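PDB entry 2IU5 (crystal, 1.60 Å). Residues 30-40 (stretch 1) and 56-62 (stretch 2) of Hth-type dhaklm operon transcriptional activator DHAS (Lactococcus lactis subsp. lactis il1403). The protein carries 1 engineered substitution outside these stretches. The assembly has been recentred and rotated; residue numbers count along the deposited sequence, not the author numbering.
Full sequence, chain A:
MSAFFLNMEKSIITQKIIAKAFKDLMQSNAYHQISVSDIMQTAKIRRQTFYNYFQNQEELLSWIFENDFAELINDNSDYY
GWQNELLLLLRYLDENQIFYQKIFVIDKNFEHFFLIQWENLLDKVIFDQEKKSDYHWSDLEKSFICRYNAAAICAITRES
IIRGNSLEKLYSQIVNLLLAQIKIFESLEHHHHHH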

ATOM      1  N   ALA A  30     -18.746   8.768  19.471  1.00 21.23           N
ATOM      2  CA  ALA A  30     -17.280   8.722  19.455  1.00 21.01           C
ATOM      3  C   ALA A  30     -16.808   7.551  20.308  1.00 20.81           C
ATOM      4  O   ALA A  30     -17.390   7.254  21.351  1.00 20.72           O
ATOM      5  CB  ALA A  30     -16.721  10.014  20.001  1.00 21.24           C
ATOM      6  N   TYR A  31     -15.750   6.880  19.859  1.00 19.65           N
ATOM      7  CA  TYR A  31     -15.214   5.737  20.546  1.00 19.56           C
ATOM      8  C   TYR A  31     -15.049   5.937  22.058  1.00 20.25           C
ATOM      9  O   TYR A  31     -15.490   5.108  22.852  1.00 19.37           O
ATOM     10  CB  TYR A  31     -13.870   5.357  19.933  1.00 20.91           C
ATOM     11  CG  TYR A  31     -13.039   4.474  20.828  1.00 19.65           C
ATOM     12  CD1 TYR A  31     -13.343   3.124  20.993  1.00 19.55           C
ATOM     13  CD2 TYR A  31     -11.945   4.990  21.511  1.00 20.15           C
ATOM     14  CE1 TYR A  31     -12.575   2.307  21.818  1.00 22.01           C
ATOM     15  CE2 TYR A  31     -11.177   4.185  22.337  1.00 22.30           C
ATOM     16  CZ  TYR A  31     -11.493   2.856  22.486  1.00 22.09           C
ATOM     17  OH  TYR A  31     -10.729   2.050  23.308  1.00 24.67           O
ATOM     18  N   HIS A  32     -14.406   7.027  22.453  1.00 19.38           N
ATOM     19  CA  HIS A  32     -14.069   7.172  23.862  1.00 19.38           C
ATOM     20  C   HIS A  32     -15.278   7.525  24.712  1.00 20.62           C
ATOM     21  O   HIS A  32     -15.200   7.467  25.932  1.00 20.71           O
ATOM     22  CB  HIS A  32     -13.002   8.249  24.073  1.00 18.04           C
ATOM     23  CG  HIS A  32     -13.399   9.594  23.541  1.00 18.27           C
ATOM     24  ND1 HIS A  32     -13.436   9.893  22.194  1.00 18.87           N
ATOM     25  CD2 HIS A  32     -13.783  10.717  24.193  1.00 20.14           C
ATOM     26  CE1 HIS A  32     -13.823  11.151  22.045  1.00 19.92           C
ATOM     27  NE2 HIS A  32     -14.042  11.673  23.239  1.00 19.40           N
ATOM     28  N   GLN A  33     -16.391   7.888  24.073  1.00 19.78           N
ATOM     29  CA  GLN A  33     -17.621   8.213  24.795  1.00 21.16           C
ATOM     30  C   GLN A  33     -18.561   7.021  24.907  1.00 21.44           C
ATOM     31  O   GLN A  33     -19.711   7.160  25.359  1.00 24.36           O
ATOM     32  CB  GLN A  33     -18.314   9.434  24.163  1.00 21.93           C
ATOM     33  CG  GLN A  33     -17.472  10.714  24.353  1.00 22.09           C
ATOM     34  CD  GLN A  33     -17.919  11.949  23.597  1.00 24.79           C
ATOM     35  OE1 GLN A  33     -18.225  11.895  22.399  1.00 29.19           O
ATOM     36  NE2 GLN A  33     -17.953  13.086  24.294  1.00 27.10           N
ATOM     37  N   ILE A  34     -18.087   5.845  24.496  1.00 19.22           N
ATOM     38  CA  ILE A  34     -18.811   4.604  24.702  1.00 20.22           C
ATOM     39  C   ILE A  34     -18.264   3.844  25.906  1.00 20.17           C
ATOM     40  O   ILE A  34     -17.161   3.311  25.845  1.00 20.67           O
ATOM     41  CB  ILE A  34     -18.719   3.701  23.439  1.00 18.80           C
ATOM     42  CG1 ILE A  34     -19.353   4.402  22.243  1.00 20.45           C
ATOM     43  CG2 ILE A  34     -19.410   2.366  23.689  1.00 21.54           C
ATOM     44  CD1 ILE A  34     -18.820   3.812  20.954  1.00 17.98           C
ATOM     45  N   SER A  35     -19.020   3.791  26.998  1.00 20.24           N
ATOM     46  CA  SER A  35     -18.520   3.085  28.184  1.00 20.07           C
ATOM     47  C   SER A  35     -18.932   1.625  28.150  1.00 19.77           C
ATOM     48  O   SER A  35     -19.805   1.234  27.380  1.00 18.77           O
ATOM     49  CB  SER A  35     -19.131   3.705  29.440  1.00 20.57           C
ATOM     50  OG  SER A  35     -20.541   3.555  29.376  1.00 22.11           O
ATOM     51  N   VAL A  36     -18.311   0.794  28.991  1.00 19.47           N
ATOM     52  CA  VAL A  36     -18.788  -0.570  29.166  1.00 19.92           C
ATOM     53  C   VAL A  36     -20.258  -0.603  29.583  1.00 20.39           C
ATOM     54  O   VAL A  36     -21.041  -1.427  29.112  1.00 19.87           O
ATOM     55  CB  VAL A  36     -17.921  -1.340  30.155  1.00 19.17           C
ATOM     56  CG1 VAL A  36     -18.580  -2.666  30.525  1.00 20.29           C
ATOM     57  CG2 VAL A  36     -16.552  -1.597  29.534  1.00 21.11           C
ATOM     58  N   SER A  37     -20.645   0.302  30.477  1.00 20.05           N
ATOM     59  CA  SER A  37     -22.058   0.402  30.827  1.00 22.00           C
ATOM     60  C   SER A  37     -22.927   0.591  29.577  1.00 21.17           C
ATOM     61  O   SER A  37     -23.953  -0.077  29.448  1.00 20.52           O
ATOM     62  CB  SER A  37     -22.248   1.548  31.808  1.00 21.82           C
ATOM     63  OG  SER A  37     -21.477   1.293  32.973  1.00 23.33           O
ATOM     64  N   ASP A  38     -22.524   1.489  28.668  1.00 20.65           N
ATOM     65  CA  ASP A  38     -23.304   1.746  27.450  1.00 20.49           C
ATOM     66  C   ASP A  38     -23.400   0.475  26.602  1.00 20.15           C
ATOM     67  O   ASP A  38     -24.481   0.119  26.111  1.00 19.92           O
ATOM     68  CB  ASP A  38     -22.673   2.845  26.579  1.00 20.73           C
ATOM     69  CG  ASP A  38     -22.699   4.214  27.210  1.00 25.01           C
ATOM     70  OD1 ASP A  38     -23.621   4.482  28.024  1.00 27.39           O
ATOM     71  OD2 ASP A  38     -21.796   5.039  26.887  1.00 27.31           O
ATOM     72  N   ILE A  39     -22.270  -0.206  26.434  1.00 19.84           N
ATOM     73  CA  ILE A  39     -22.231  -1.423  25.612  1.00 19.32           C
ATOM     74  C   ILE A  39     -23.211  -2.451  26.138  1.00 18.41           C
ATOM     75  O   ILE A  39     -23.974  -3.057  25.381  1.00 18.27           O
ATOM     76  CB  ILE A  39     -20.814  -2.006  25.570  1.00 20.09           C
ATOM     77  CG1 ILE A  39     -19.926  -1.058  24.769  1.00 19.63           C
ATOM     78  CG2 ILE A  39     -20.793  -3.379  24.871  1.00 21.08           C
ATOM     79  CD1 ILE A  39     -18.415  -1.343  24.970  1.00 19.84           C
ATOM     80  N   MET A  40     -23.192  -2.650  27.450  1.00 18.86           N
ATOM     81  CA  MET A  40     -24.012  -3.692  28.052  1.00 19.02           C
ATOM     82  C   MET A  40     -25.492  -3.328  28.148  1.00 19.51           C
ATOM     83  O   MET A  40     -26.353  -4.198  28.031  1.00 19.37           O
ATOM     84  CB  MET A  40     -23.436  -4.147  29.404  1.00 18.85           C
ATOM     85  CG  MET A  40     -21.991  -4.684  29.259  1.00 20.29           C
ATOM     86  SD  MET A  40     -21.839  -6.066  28.107  1.00 21.35           S
ATOM     87  CE  MET A  40     -22.535  -7.389  29.088  1.00 21.58           C
ATOM     88  N   ASN A  56     -11.811  -4.417  29.016  1.00 17.84           N
ATOM     89  CA  ASN A  56     -12.104  -3.058  28.624  1.00 19.96           C
ATOM     90  C   ASN A  56     -12.389  -3.000  27.130  1.00 19.54           C
ATOM     91  O   ASN A  56     -12.353  -4.026  26.441  1.00 18.99           O
ATOM     92  CB  ASN A  56     -10.964  -2.124  29.019  1.00 18.16           C
ATOM     93  CG  ASN A  56      -9.627  -2.538  28.396  1.00 16.81           C
ATOM     94  OD1 ASN A  56      -9.588  -2.799  27.201  1.00 17.87           O
ATOM     95  ND2 ASN A  56      -8.565  -2.591  29.181  1.00 17.71           N
ATOM     96  N   GLN A  57     -12.673  -1.801  26.649  1.00 19.88           N
ATOM     97  CA  GLN A  57     -13.063  -1.604  25.262  1.00 18.77           C
ATOM     98  C   GLN A  57     -11.933  -1.898  24.287  1.00 19.39           C
ATOM     99  O   GLN A  57     -12.219  -2.300  23.165  1.00 20.54           O
ATOM    100  CB  GLN A  57     -13.608  -0.197  25.057  1.00 20.12           C
ATOM    101  CG  GLN A  57     -14.827   0.106  25.913  1.00 20.66           C
ATOM    102  CD  GLN A  57     -14.465   0.826  27.204  1.00 20.33           C
ATOM    103  OE1 GLN A  57     -13.595   0.378  27.969  1.00 20.55           O
ATOM    104  NE2 GLN A  57     -15.120   1.958  27.464  1.00 20.41           N
ATOM    105  N   GLU A  58     -10.680  -1.710  24.706  1.00 18.96           N
ATOM    106  CA  GLU A  58      -9.528  -2.008  23.833  1.00 20.34           C
ATOM    107  C   GLU A  58      -9.470  -3.498  23.589  1.00 20.90           C
ATOM    108  O   GLU A  58      -9.247  -3.945  22.457  1.00 21.22           O
ATOM    109  CB  GLU A  58      -8.226  -1.541  24.461  1.00 21.38           C
ATOM    110  CG  GLU A  58      -8.028  -0.052  24.315  1.00 23.26           C
ATOM    111  CD  GLU A  58      -6.762   0.439  24.978  1.00 24.16           C
ATOM    112  OE1 GLU A  58      -5.894  -0.378  25.359  1.00 27.71           O
ATOM    113  OE2 GLU A  58      -6.628   1.676  25.125  1.00 22.03           O
ATOM    114  N   GLU A  59      -9.670  -4.274  24.644  1.00 19.31           N
ATOM    115  CA  GLU A  59      -9.693  -5.728  24.439  1.00 20.04           C
ATOM    116  C   GLU A  59     -10.853  -6.157  23.543  1.00 19.88           C
ATOM    117  O   GLU A  59     -10.708  -7.097  22.757  1.00 20.31           O
ATOM    118  CB  GLU A  59      -9.820  -6.466  25.772  1.00 19.13           C
ATOM    119  CG  GLU A  59      -8.572  -6.407  26.645  1.00 21.65           C
ATOM    120  CD  GLU A  59      -8.483  -7.554  27.666  1.00 22.63           C
ATOM    121  OE1 GLU A  59      -9.470  -8.312  27.896  1.00 20.94           O
ATOM    122  OE2 GLU A  59      -7.390  -7.695  28.261  1.00 28.46           O
ATOM    123  N   LEU A  60     -12.004  -5.498  23.650  1.00 19.23           N
ATOM    124  CA  LEU A  60     -13.151  -5.825  22.830  1.00 18.74           C
ATOM    125  C   LEU A  60     -12.811  -5.488  21.375  1.00 19.59           C
ATOM    126  O   LEU A  60     -13.106  -6.294  20.488  1.00 20.24           O
ATOM    127  CB  LEU A  60     -14.402  -5.049  23.294  1.00 19.33           C
ATOM    128  CG  LEU A  60     -15.609  -5.312  22.417  1.00 18.45           C
ATOM    129  CD1 LEU A  60     -15.936  -6.827  22.334  1.00 19.94           C
ATOM    130  CD2 LEU A  60     -16.797  -4.550  22.984  1.00 22.07           C
ATOM    131  N   LEU A  61     -12.190  -4.332  21.134  1.00 19.97           N
ATOM    132  CA  LEU A  61     -11.794  -3.963  19.760  1.00 20.94           C
ATOM    133  C   LEU A  61     -10.869  -5.012  19.173  1.00 21.46           C
ATOM    134  O   LEU A  61     -11.076  -5.455  18.037  1.00 21.79           O
ATOM    135  CB  LEU A  61     -11.085  -2.598  19.737  1.00 22.52           C
ATOM    136  CG  LEU A  61     -11.937  -1.333  19.778  1.00 24.56           C
ATOM    137  CD1 LEU A  61     -10.966  -0.174  19.780  1.00 24.30           C
ATOM    138  CD2 LEU A  61     -12.822  -1.300  18.511  1.00 28.02           C
ATOM    139  N   SER A  62      -9.853  -5.414  19.929  1.00 20.74           N
ATOM    140  CA  SER A  62      -8.891  -6.398  19.449  1.00 21.70           C
ATOM    141  C   SER A  62      -9.636  -7.658  19.029  1.00 21.30           C
ATOM    142  O   SER A  62      -9.358  -8.259  17.976  1.00 21.30           O
ATOM    143  CB  SER A  62      -7.893  -6.714  20.558  1.00 23.68           C
ATOM    144  OG  SER A  62      -7.022  -5.611  20.735  1.00 30.01           O
TER

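The contact is small, about 350 Å² summed over both sides, and it is organised around one glutamine. Gln57, in the first turn of its helix, points its CA-to-CB bond toward the other stretch and meets the segment just before helix 36-40. Its NE2 donates to the backbone O of Ile34 at 2.9 Å, with a nearly straight N-H...O angle of 167°, the one hydrogen bond that crosses between the stretches. To get there the side chain leaves its helix with chi1 in m, then turns at chi2 to 96°, between the usual wells, before chi3 settles at -52°. The unusual chi2 belongs to a chain bent to present its amide to a loop carbonyl. Ile34 lies outside the helix that follows, so its O is available to a side-chain donor, and a glutamine has both the length and the NH2 group to use it. OE1 of Gln57 lies within contact distance of CG2 of Val36, 3.9 Å. The CA of Val36 and the CA of Gln57, 7.0 Å apart, are the closest CA-CA pair across the stretches.

The aliphatic part of Gln57 does a second job. Its CG is 4.0 Å from CD1 of Ile39, so a single side chain joins the polar link to apolar packing; its CB also touches Tyr31, 4.0 Å from OH. Ile39, one turn beyond Ser35, adopts the extended m,t rotamer, which carries CD1 out to Gln57 and also to Leu60, where Ile39 CD1 to Leu60 CD2 is 4.1 Å. Leu60 answers with chi1 t and chi2 p. Both residues point toward the opposing stretch and are buried, a setting in which branched aliphatic side chains fill space without leaving a polar group unpaired.

Tyr31 reaches the same helix differently. Its CA-to-CB bond runs sideways, but chi1 at 162° (t) swings the ring across so that its end comes nearer. CE1 of Tyr31 then sits 3.6 Å from CD1 of Leu61, a leucine in the m,t rotamer, while OH of Tyr31 lies 3.6 Å from the aliphatic CG of Glu58. The long tyrosine side chain suits this place: it spans the distance from a 3-10 turn to the helix, packs against Leu61, and leaves its hydroxyl near the more exposed Glu58.

The two helices, whose directions differ by 50°, approach no closer than 12.2 Å along their axes, so side chains must bridge the gap. Each starts with a cap that fixes its first turn. Ser35, chi1 p, places OG to accept from N of Asp38 at 2.9 Å; Asp38 returns the favour, its OD2 accepting from N of Ser35 at 3.0 Å, a reciprocal capping box. Asn56, also p, accepts through OD1 from N of Glu59 at 3.0 Å. In both caps a short polar side chain in p takes up one backbone NH that the first turn would otherwise leave without a helical partner. The rule to read here is economical: capped helix starts, one amide on a loop carbonyl, and aliphatic and aromatic packing around it.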